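Local structure of photosystem II assembly protein Ycf48 (5OJ5) at residues Val197-Ser207 with His219-Met230; Val308-Lys317 with Ile328-Leu336. The protein binds the C-terminal end of the D1 precursor on a seven-bladed beta-propeller and probably acts early in photosystem II assembly and in replacement of photodamaged D1. All coordinates share one frame; numbering follows the deposited sequence. Where two conformers were deposited one is given.

Contact 1 of 2, residues Val197-Ser207 with His219-Met230; sequences VAVSSRGSFYS and HNRTTSRRLHNM
Tyr206 and His219 form an antiparallel hydrogen-bonded pair, with Tyr206 N to His219 O at 3.1 Å and His219 N to Tyr206 O at 2.7 Å. Strand 227-230 runs nearly antiparallel to strand 197-199, the axes 6.6 Å apart at closest. The Tyr206 ring is clamped on both faces. Met230 CE sits 3.5 Å from the ring centroid, 6° off the normal, because a bend at its last torsion (chi3 71°) folds the methyl over the ring as a CH-pi contact, while SD, 3.8 Å from the same centroid, makes the Met-aromatic one. Against the opposite face comes His219 CB; the imidazole is near parallel (22°) but slid aside, so the rings barely overlap. Met230 CG also meets Val199 CG2 at 3.7 Å.

Backbone carbonyls at the Ser200-Gly203 turn and just beyond it are gripped in succession. Arg226 NH1 donates in its guanidinium plane to Arg202 O, Leu227 N takes a lone pair of Gly203 O, and Arg221 NH1 reaches a lone pair of Ser204 O (3.0 Å). Side-on, Arg221 NE and NH2 hold Ser224 O, which fixes the guanidinium's rotation, and Arg226 CD covers one of its faces. These arginines belong to the Arg-rich patch. A water joins Val197 O to Met230 O.

The contact joins the propeller blade of 187-220 to the next, where strand 238-242 backs Leu227 through Met240 and Trp258 touches Met230.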
loop_
_atom_site.group_PDB
_atom_site.type_symbol
_atom_site.label_atom_id
_atom_site.label_comp_id
_atom_site.label_asym_id
_atom_site.label_seq_id
_atom_site.Cartn_x
_atom_site.Cartn_y
_atom_site.Cartn_z
ATOM N N VAL A 197 9.583 -6.073 3.181
ATOM C CA VAL A 197 9.953 -6.815 1.982
ATOM C C VAL A 197 9.882 -5.863 0.806
ATOM O O VAL A 197 8.912 -5.112 0.655
ATOM C CB VAL A 197 9.089 -8.083 1.802
ATOM C CG1 VAL A 197 7.593 -7.802 1.578
ATOM C CG2 VAL A 197 9.622 -8.918 0.620
ATOM N N ALA A 198 10.928 -5.877 -0.023
ATOM C CA ALA A 198 11.063 -4.964 -1.149
ATOM C C ALA A 198 11.383 -5.755 -2.410
ATOM O O ALA A 198 12.306 -6.580 -2.417
ATOM C CB ALA A 198 12.189 -3.985 -0.897
ATOM N N VAL A 199 10.676 -5.485 -3.473
ATOM C CA VAL A 199 10.941 -6.089 -4.777
ATOM C C VAL A 199 11.948 -5.235 -5.520
ATOM O O VAL A 199 11.835 -4.007 -5.549
ATOM C CB VAL A 199 9.631 -6.238 -5.567
ATOM C CG1 VAL A 199 9.929 -6.806 -6.964
ATOM C CG2 VAL A 199 8.662 -7.164 -4.800
ATOM N N SER A 200 12.951 -5.867 -6.144
ATOM C CA SER A 200 13.979 -5.131 -6.884
ATOM C C SER A 200 13.362 -4.432 -8.101
ATOM O O SER A 200 12.262 -4.769 -8.546
ATOM C CB SER A 200 15.099 -6.081 -7.285
ATOM O OG SER A 200 14.700 -6.979 -8.326
ATOM N N SER A 201 14.108 -3.465 -8.655
ATOM C CA SER A 201 13.543 -2.529 -9.632
ATOM C C SER A 201 12.838 -3.246 -10.774
ATOM O O SER A 201 11.737 -2.856 -11.163
ATOM C CB SER A 201 14.655 -1.639 -10.203
ATOM O OG SER A 201 15.393 -0.956 -9.206
ATOM N N ARG A 202 13.497 -4.250 -11.362
ATOM C CA ARG A 202 12.983 -4.974 -12.507
ATOM C C ARG A 202 12.458 -6.337 -12.119
ATOM O O ARG A 202 12.226 -7.191 -12.993
ATOM C CB ARG A 202 14.051 -5.051 -13.617
ATOM C CG ARG A 202 14.583 -3.661 -13.995
ATOM C CD ARG A 202 13.530 -2.788 -14.631
ATOM N NE ARG A 202 13.157 -3.332 -15.935
ATOM C CZ ARG A 202 13.773 -3.072 -17.090
ATOM N NH1 ARG A 202 14.821 -2.247 -17.168
ATOM N NH2 ARG A 202 13.330 -3.660 -18.185
ATOM N N GLY A 203 12.234 -6.562 -10.825
ATOM C CA GLY A 203 11.650 -7.808 -10.367
ATOM C C GLY A 203 12.548 -9.014 -10.469
ATOM O O GLY A 203 12.038 -10.146 -10.383
ATOM N N SER A 204 13.865 -8.833 -10.587
ATOM C CA SER A 204 14.756 -9.988 -10.651
ATOM C C SER A 204 14.809 -10.746 -9.348
ATOM O O SER A 204 14.999 -11.967 -9.348
ATOM C CB SER A 204 16.161 -9.547 -11.032
ATOM O OG SER A 204 16.231 -9.176 -12.401
ATOM N N PHE A 205 14.698 -10.026 -8.210
ATOM C CA PHE A 205 14.831 -10.640 -6.899
ATOM C C PHE A 205 14.101 -9.773 -5.875
ATOM O O PHE A 205 13.462 -8.781 -6.227
ATOM C CB PHE A 205 16.280 -11.023 -6.610
ATOM C CG PHE A 205 17.233 -9.869 -6.605
ATOM C CD1 PHE A 205 17.327 -9.042 -5.485
ATOM C CD2 PHE A 205 18.040 -9.582 -7.713
ATOM C CE1 PHE A 205 18.224 -7.978 -5.459
ATOM C CE2 PHE A 205 18.929 -8.513 -7.680
ATOM C CZ PHE A 205 18.986 -7.701 -6.573
ATOM N N TYR A 206 14.144 -10.173 -4.601
ATOM C CA TYR A 206 13.549 -9.379 -3.543
ATOM C C TYR A 206 14.523 -9.321 -2.393
ATOM O O TYR A 206 15.496 -10.072 -2.338
ATOM C CB TYR A 206 12.176 -9.916 -3.139
ATOM C CG TYR A 206 12.168 -11.246 -2.434
ATOM C CD1 TYR A 206 12.073 -11.329 -1.025
ATOM C CD2 TYR A 206 12.182 -12.449 -3.138
ATOM C CE1 TYR A 206 12.033 -12.541 -0.375
ATOM C CE2 TYR A 206 12.143 -13.677 -2.468
ATOM C CZ TYR A 206 12.057 -13.701 -1.089
ATOM O OH TYR A 206 12.013 -14.930 -0.463
ATOM N N SER A 207 14.226 -8.420 -1.466
ATOM C CA SER A 207 15.054 -8.230 -0.289
ATOM C C SER A 207 14.156 -8.117 0.939
ATOM O O SER A 207 13.028 -7.627 0.856
ATOM C CB SER A 207 15.934 -7.004 -0.382
ATOM O OG SER A 207 16.767 -7.102 -1.544
ATOM N N HIS A 219 17.246 -12.108 -1.750
ATOM C CA HIS A 219 16.741 -13.465 -1.960
ATOM C C HIS A 219 16.434 -13.619 -3.450
ATOM O O HIS A 219 15.787 -12.754 -4.041
ATOM C CB HIS A 219 15.443 -13.695 -1.192
ATOM C CG HIS A 219 15.556 -13.452 0.261
ATOM N ND1 HIS A 219 16.019 -14.385 1.151
ATOM C CD2 HIS A 219 15.300 -12.333 0.974
ATOM C CE1 HIS A 219 16.004 -13.852 2.368
ATOM N NE2 HIS A 219 15.539 -12.617 2.281
ATOM N N ASN A 220 16.921 -14.671 -4.106
ATOM C CA ASN A 220 16.541 -14.809 -5.517
ATOM C C ASN A 220 15.053 -15.145 -5.641
ATOM O O ASN A 220 14.430 -15.739 -4.752
ATOM C CB ASN A 220 17.354 -15.879 -6.269
ATOM C CG ASN A 220 17.449 -15.611 -7.798
ATOM O OD1 ASN A 220 16.865 -14.643 -8.354
ATOM N ND2 ASN A 220 18.238 -16.461 -8.482
ATOM N N ARG A 221 14.479 -14.740 -6.754
ATOM C CA ARG A 221 13.104 -15.089 -7.096
ATOM C C ARG A 221 13.019 -16.593 -7.370
ATOM O O ARG A 221 14.019 -17.276 -7.605
ATOM C CB ARG A 221 12.567 -14.241 -8.254
ATOM C CG ARG A 221 13.073 -14.630 -9.631
ATOM C CD ARG A 221 12.459 -13.711 -10.625
ATOM N NE ARG A 221 12.714 -14.100 -12.010
ATOM C CZ ARG A 221 13.811 -13.802 -12.691
ATOM N NH1 ARG A 221 14.803 -13.130 -12.119
ATOM N NH2 ARG A 221 13.925 -14.218 -13.954
ATOM N N THR A 222 11.800 -17.113 -7.347
ATOM C CA THR A 222 11.574 -18.536 -7.435
ATOM C C THR A 222 10.713 -18.892 -8.633
ATOM O O THR A 222 10.273 -20.056 -8.766
ATOM C CB THR A 222 11.033 -19.092 -6.123
ATOM O OG1 THR A 222 9.904 -18.317 -5.733
ATOM C CG2 THR A 222 12.106 -19.006 -5.012
ATOM N N THR A 223 10.512 -17.943 -9.545
ATOM C CA THR A 223 9.843 -18.164 -10.804
ATOM C C THR A 223 10.651 -17.510 -11.900
ATOM O O THR A 223 11.322 -16.511 -11.654
ATOM C CB THR A 223 8.455 -17.457 -10.825
ATOM O OG1 THR A 223 8.559 -16.067 -10.500
ATOM C CG2 THR A 223 7.518 -18.078 -9.800
ATOM N N SER A 224 10.544 -18.051 -13.124
ATOM C CA SER A 224 11.135 -17.338 -14.249
ATOM C C SER A 224 10.491 -15.974 -14.438
ATOM O O SER A 224 11.195 -14.984 -14.682
ATOM C CB SER A 224 10.994 -18.151 -15.523
ATOM O OG SER A 224 11.614 -19.419 -15.379
ATOM N N ARG A 225 9.160 -15.911 -14.326
ATOM C CA ARG A 225 8.447 -14.637 -14.419
ATOM C C ARG A 225 8.995 -13.667 -13.361
ATOM O O ARG A 225 9.269 -14.056 -12.227
ATOM C CB ARG A 225 6.956 -14.902 -14.148
ATOM C CG ARG A 225 6.213 -15.695 -15.212
ATOM C CD ARG A 225 4.931 -16.293 -14.672
ATOM N NE ARG A 225 4.322 -17.184 -15.667
ATOM C CZ ARG A 225 3.484 -16.780 -16.604
ATOM N NH1 ARG A 225 3.102 -15.514 -16.671
ATOM N NH2 ARG A 225 3.001 -17.659 -17.467
ATOM N N ARG A 226 9.146 -12.400 -13.740
ATOM C CA ARG A 226 9.659 -11.413 -12.800
ATOM C C ARG A 226 8.645 -11.113 -11.702
ATOM O O ARG A 226 7.423 -11.165 -11.905
ATOM C CB ARG A 226 10.032 -10.126 -13.532
ATOM C CG ARG A 226 11.119 -10.258 -14.572
ATOM C CD ARG A 226 12.398 -10.793 -13.970
ATOM N NE ARG A 226 13.467 -10.898 -14.957
ATOM C CZ ARG A 226 14.232 -9.892 -15.343
ATOM N NH1 ARG A 226 14.087 -8.704 -14.795
ATOM N NH2 ARG A 226 15.220 -10.084 -16.228
ATOM N N LEU A 227 9.188 -10.764 -10.530
ATOM C CA LEU A 227 8.355 -10.343 -9.418
ATOM C C LEU A 227 7.767 -8.975 -9.680
ATOM O O LEU A 227 8.409 -8.086 -10.250
ATOM C CB LEU A 227 9.230 -10.241 -8.173
ATOM C CG LEU A 227 9.696 -11.542 -7.579
ATOM C CD1 LEU A 227 10.843 -11.327 -6.658
ATOM C CD2 LEU A 227 8.496 -12.193 -6.800
ATOM N N HIS A 228 6.528 -8.798 -9.249
ATOM C CA HIS A 228 5.886 -7.504 -9.283
ATOM C C HIS A 228 5.647 -6.900 -7.908
ATOM O O HIS A 228 5.950 -5.734 -7.668
ATOM C CB HIS A 228 4.540 -7.522 -9.987
ATOM C CG HIS A 228 3.984 -6.153 -10.052
ATOM N ND1 HIS A 228 4.669 -5.133 -10.681
ATOM C CD2 HIS A 228 2.946 -5.573 -9.404
ATOM C CE1 HIS A 228 4.024 -3.999 -10.504
ATOM N NE2 HIS A 228 2.972 -4.238 -9.740
ATOM N N ASN A 229 5.100 -7.681 -6.974
ATOM C CA ASN A 229 4.765 -7.195 -5.639
ATOM C C ASN A 229 4.887 -8.346 -4.659
ATOM O O ASN A 229 4.761 -9.506 -5.049
ATOM C CB ASN A 229 3.360 -6.558 -5.606
ATOM C CG ASN A 229 3.135 -5.614 -4.439
ATOM O OD1 ASN A 229 4.010 -5.424 -3.578
ATOM N ND2 ASN A 229 1.952 -5.000 -4.404
ATOM N N MET A 230 5.152 -7.997 -3.402
ATOM C CA MET A 230 5.251 -8.989 -2.331
ATOM C C MET A 230 4.777 -8.347 -1.050
ATOM O O MET A 230 4.934 -7.127 -0.861
ATOM C CB MET A 230 6.671 -9.479 -2.095
ATOM C CG MET A 230 7.212 -10.260 -3.273
ATOM S SD MET A 230 8.901 -10.861 -3.021
ATOM C CE MET A 230 8.583 -12.118 -1.807
HETATM O O HOH W 1 7.247 -5.582 -1.803
HETATM O O HOH W 2 17.129 -11.654 -13.405
#

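Contact 2 of 2, residues Val308-Lys317 with Ile328-Leu336; sequences VKKVPSNFYK and ILGQKGILL
Ser313 and Gln331 meet through a side-chain-to-backbone bond. Gln331 N donates to Ser313 OG at 2.7 Å, and the same hydroxyl donates to Asn314 O at 2.8 Å; with OG anti to its own backbone N (chi1 -174°), the serine spans both. A second bond of this kind runs from Asn314 N almost straight to Gln331 OE1, 2.7 Å away with 174° at the hydrogen, though it approaches somewhat tilted from the plane of that carbonyl. The Asn314 and Gln331 amides are turned almost parallel, their planes 6° apart, but do not bond to each other. Asn314 ND2 turns instead to Tyr316 OH, within its amide plane, and Asn314 OD1 accepts from Ala289 N.

Backbone pairing takes over further along. Tyr316 N bonds to Leu329 O at 2.9 Å and Leu329 N to Lys317 O, while the CA hydrogens of Gly330 and Ile328 approach Asn314 O and Lys317 O.

Many of the apolar contacts gather round Phe315. Leu336 CD1 lies over one face of its ring, 4.0 Å from the centroid, with Ser313 O above the other; Ile328 CG2 meets Phe315 CB at 3.7 Å. Val311 CG1 rests on Ile334 CG2, and Ser313 CB touches Ile334 CD1. Lys317 and Leu329 run alongside each other, pointing the same way, Lys317 CB against Leu329 CD1.

The chemistry implies an irregular loop fastened to the Gln331-Ile334 type I' hairpin of a propeller blade: side chains supply the hydrogen bonds where the strands cannot pair, a buried phenylalanine packs on Leu336 and Ile328, and the buried Lys317 N has no partner in the model.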
loop_
_atom_site.group_PDB
_atom_site.type_symbol
_atom_site.label_atom_id
_atom_site.label_comp_id
_atom_site.label_asym_id
_atom_site.label_seq_id
_atom_site.Cartn_x
_atom_site.Cartn_y
_atom_site.Cartn_z
ATOM N N VAL A 308 -17.440 -5.126 -10.583
ATOM C CA VAL A 308 -16.500 -4.025 -10.705
ATOM C C VAL A 308 -15.752 -4.065 -12.020
ATOM O O VAL A 308 -14.966 -3.137 -12.289
ATOM C CB VAL A 308 -15.529 -3.912 -9.508
ATOM C CG1 VAL A 308 -16.279 -3.757 -8.210
ATOM C CG2 VAL A 308 -14.617 -5.094 -9.473
ATOM N N LYS A 309 -15.965 -5.106 -12.849
ATOM C CA LYS A 309 -15.359 -5.113 -14.174
ATOM C C LYS A 309 -15.810 -3.913 -14.984
ATOM O O LYS A 309 -15.127 -3.524 -15.931
ATOM C CB LYS A 309 -15.766 -6.366 -14.975
ATOM C CG LYS A 309 -15.125 -7.641 -14.519
ATOM C CD LYS A 309 -15.578 -8.863 -15.322
ATOM C CE LYS A 309 -15.060 -8.839 -16.765
ATOM N NZ LYS A 309 -15.390 -10.119 -17.484
ATOM N N LYS A 310 -16.952 -3.327 -14.636
ATOM C CA LYS A 310 -17.465 -2.170 -15.338
ATOM C C LYS A 310 -16.736 -0.881 -14.970
ATOM O O LYS A 310 -16.964 0.127 -15.639
ATOM C CB LYS A 310 -18.955 -2.057 -15.042
ATOM C CG LYS A 310 -19.790 -3.230 -15.578
ATOM C CD LYS A 310 -21.168 -3.282 -14.927
ATOM C CE LYS A 310 -21.897 -1.952 -15.153
ATOM N NZ LYS A 310 -21.657 -1.103 -13.959
ATOM N N VAL A 311 -15.873 -0.874 -13.952
ATOM C CA VAL A 311 -15.221 0.352 -13.488
ATOM C C VAL A 311 -13.980 0.589 -14.347
ATOM O O VAL A 311 -13.070 -0.256 -14.341
ATOM C CB VAL A 311 -14.856 0.285 -11.994
ATOM C CG1 VAL A 311 -14.135 1.575 -11.496
ATOM C CG2 VAL A 311 -16.080 0.001 -11.127
ATOM N N PRO A 312 -13.864 1.741 -15.045
ATOM C CA PRO A 312 -12.709 1.938 -15.966
ATOM C C PRO A 312 -11.433 2.326 -15.230
ATOM O O PRO A 312 -10.978 3.480 -15.285
ATOM C CB PRO A 312 -13.209 3.072 -16.873
ATOM C CG PRO A 312 -14.082 3.883 -15.999
ATOM C CD PRO A 312 -14.805 2.882 -15.107
ATOM N N SER A 313 -10.830 1.355 -14.547
ATOM C CA SER A 313 -9.666 1.652 -13.731
ATOM C C SER A 313 -8.880 0.373 -13.464
ATOM O O SER A 313 -9.461 -0.716 -13.288
ATOM C CB SER A 313 -10.125 2.254 -12.404
ATOM O OG SER A 313 -9.037 2.702 -11.618
ATOM N N ASN A 314 -7.554 0.531 -13.390
ATOM C CA ASN A 314 -6.727 -0.431 -12.683
ATOM C C ASN A 314 -6.965 -0.266 -11.188
ATOM O O ASN A 314 -7.241 0.837 -10.691
ATOM C CB ASN A 314 -5.251 -0.184 -12.976
ATOM C CG ASN A 314 -4.922 -0.257 -14.448
ATOM O OD1 ASN A 314 -5.527 -1.022 -15.197
ATOM N ND2 ASN A 314 -3.912 0.501 -14.854
ATOM N N PHE A 315 -6.836 -1.340 -10.443
ATOM C CA PHE A 315 -7.010 -1.316 -8.998
ATOM C C PHE A 315 -5.642 -1.621 -8.381
ATOM O O PHE A 315 -5.157 -2.757 -8.425
ATOM C CB PHE A 315 -8.074 -2.305 -8.569
ATOM C CG PHE A 315 -9.416 -1.960 -9.055
ATOM C CD1 PHE A 315 -9.929 -0.677 -8.927
ATOM C CD2 PHE A 315 -10.198 -2.983 -9.616
ATOM C CE1 PHE A 315 -11.230 -0.391 -9.401
ATOM C CE2 PHE A 315 -11.456 -2.729 -10.051
ATOM C CZ PHE A 315 -11.974 -1.438 -9.953
ATOM N N TYR A 316 -4.982 -0.584 -7.869
ATOM C CA TYR A 316 -3.544 -0.555 -7.532
ATOM C C TYR A 316 -3.232 -1.007 -6.135
ATOM O O TYR A 316 -2.124 -1.485 -5.893
ATOM C CB TYR A 316 -2.937 0.873 -7.593
ATOM C CG TYR A 316 -2.886 1.372 -8.995
ATOM C CD1 TYR A 316 -1.898 0.943 -9.886
ATOM C CD2 TYR A 316 -3.886 2.202 -9.472
ATOM C CE1 TYR A 316 -1.871 1.402 -11.211
ATOM C CE2 TYR A 316 -3.887 2.635 -10.760
ATOM C CZ TYR A 316 -2.884 2.236 -11.632
ATOM O OH TYR A 316 -2.908 2.690 -12.931
ATOM N N LYS A 317 -4.131 -0.736 -5.189
ATOM C CA LYS A 317 -3.804 -0.851 -3.767
ATOM C C LYS A 317 -5.074 -1.222 -3.033
ATOM O O LYS A 317 -6.092 -0.587 -3.267
ATOM C CB LYS A 317 -3.262 0.495 -3.232
ATOM C CG LYS A 317 -2.491 0.401 -1.912
ATOM C CD LYS A 317 -1.500 1.592 -1.783
ATOM C CE LYS A 317 -0.881 1.693 -0.414
ATOM N NZ LYS A 317 -0.187 0.449 0.023
ATOM N N ILE A 328 -10.097 0.411 -1.940
ATOM C CA ILE A 328 -9.220 0.072 -3.056
ATOM C C ILE A 328 -8.981 1.347 -3.850
ATOM O O ILE A 328 -9.925 2.075 -4.179
ATOM C CB ILE A 328 -9.832 -1.016 -3.938
ATOM C CG1 ILE A 328 -9.922 -2.294 -3.088
ATOM C CG2 ILE A 328 -8.994 -1.237 -5.172
ATOM C CD1 ILE A 328 -10.577 -3.468 -3.764
ATOM N N LEU A 329 -7.716 1.632 -4.104
ATOM C CA LEU A 329 -7.300 2.808 -4.868
ATOM C C LEU A 329 -7.279 2.494 -6.367
ATOM O O LEU A 329 -6.597 1.555 -6.802
ATOM C CB LEU A 329 -5.936 3.316 -4.392
ATOM C CG LEU A 329 -5.747 3.506 -2.893
ATOM C CD1 LEU A 329 -4.395 4.093 -2.601
ATOM C CD2 LEU A 329 -6.777 4.365 -2.222
ATOM N N GLY A 330 -8.083 3.220 -7.122
ATOM C CA GLY A 330 -8.096 3.186 -8.562
ATOM C C GLY A 330 -7.338 4.347 -9.159
ATOM O O GLY A 330 -6.582 5.035 -8.475
ATOM N N GLN A 331 -7.607 4.635 -10.419
ATOM C CA GLN A 331 -6.975 5.747 -11.130
ATOM C C GLN A 331 -7.915 6.930 -11.127
ATOM O O GLN A 331 -9.121 6.778 -10.964
ATOM C CB GLN A 331 -6.707 5.357 -12.582
ATOM C CG GLN A 331 -5.835 4.172 -12.748
ATOM C CD GLN A 331 -5.803 3.683 -14.157
ATOM O OE1 GLN A 331 -6.532 2.787 -14.521
ATOM N NE2 GLN A 331 -4.962 4.302 -14.990
ATOM N N LYS A 332 -7.353 8.117 -11.314
ATOM C CA LYS A 332 -8.163 9.274 -11.642
ATOM C C LYS A 332 -9.219 9.568 -10.587
ATOM O O LYS A 332 -10.356 9.940 -10.895
ATOM C CB LYS A 332 -8.783 9.158 -13.034
ATOM C CG LYS A 332 -10.132 8.410 -13.233
ATOM C CD LYS A 332 -10.549 8.169 -14.685
ATOM C CE LYS A 332 -11.698 7.232 -14.635
ATOM N NZ LYS A 332 -12.728 8.025 -15.275
ATOM N N GLY A 333 -8.859 9.409 -9.326
ATOM C CA GLY A 333 -9.774 9.725 -8.250
ATOM C C GLY A 333 -10.804 8.676 -7.915
ATOM O O GLY A 333 -11.678 8.926 -7.072
ATOM N N ILE A 334 -10.732 7.519 -8.535
ATOM C CA ILE A 334 -11.662 6.443 -8.234
ATOM C C ILE A 334 -11.206 5.706 -6.982
ATOM O O ILE A 334 -10.018 5.368 -6.823
ATOM C CB ILE A 334 -11.744 5.481 -9.421
ATOM C CG1 ILE A 334 -12.400 6.213 -10.621
ATOM C CG2 ILE A 334 -12.495 4.181 -9.023
ATOM C CD1 ILE A 334 -12.326 5.465 -11.909
ATOM N N LEU A 335 -12.164 5.476 -6.087
ATOM C CA LEU A 335 -12.017 4.696 -4.880
ATOM C C LEU A 335 -13.077 3.595 -4.893
ATOM O O LEU A 335 -14.186 3.865 -5.291
ATOM C CB LEU A 335 -12.282 5.752 -3.790
ATOM C CG LEU A 335 -11.952 5.346 -2.378
ATOM C CD1 LEU A 335 -10.490 4.944 -2.247
ATOM C CD2 LEU A 335 -12.259 6.534 -1.458
ATOM N N LEU A 336 -12.769 2.409 -4.398
ATOM C CA LEU A 336 -13.834 1.500 -3.981
ATOM C C LEU A 336 -13.847 1.461 -2.468
ATOM O O LEU A 336 -12.776 1.440 -1.835
ATOM C CB LEU A 336 -13.616 0.083 -4.500
ATOM C CG LEU A 336 -13.330 -0.064 -5.994
ATOM C CD1 LEU A 336 -13.120 -1.561 -6.329
ATOM C CD2 LEU A 336 -14.381 0.577 -6.815
#

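In the fold
Both contacts span short separations along the chain and follow in series: contact 1 closes before contact 2 opens, so they neither nest nor cross. From the N terminus, 197-207 is the hairpin joining the second and third strands of the 187-220 blade. The chain then makes strand 217-220 and the arginine-rich connection to 227-232, and contact 1 closes that passage by joining two successive blades. After the sheet 227-251 is completed and that of 272-304 is made, 308-317 leads out of strand 303-304 into the last one, and contact 2 ties this connection to the hairpin 325-338. There strand 334-338 pairs with the N-terminal strand 47-51, which closes the propeller ring. The centres of contact 1 and contact 2 lie about 25 Å apart.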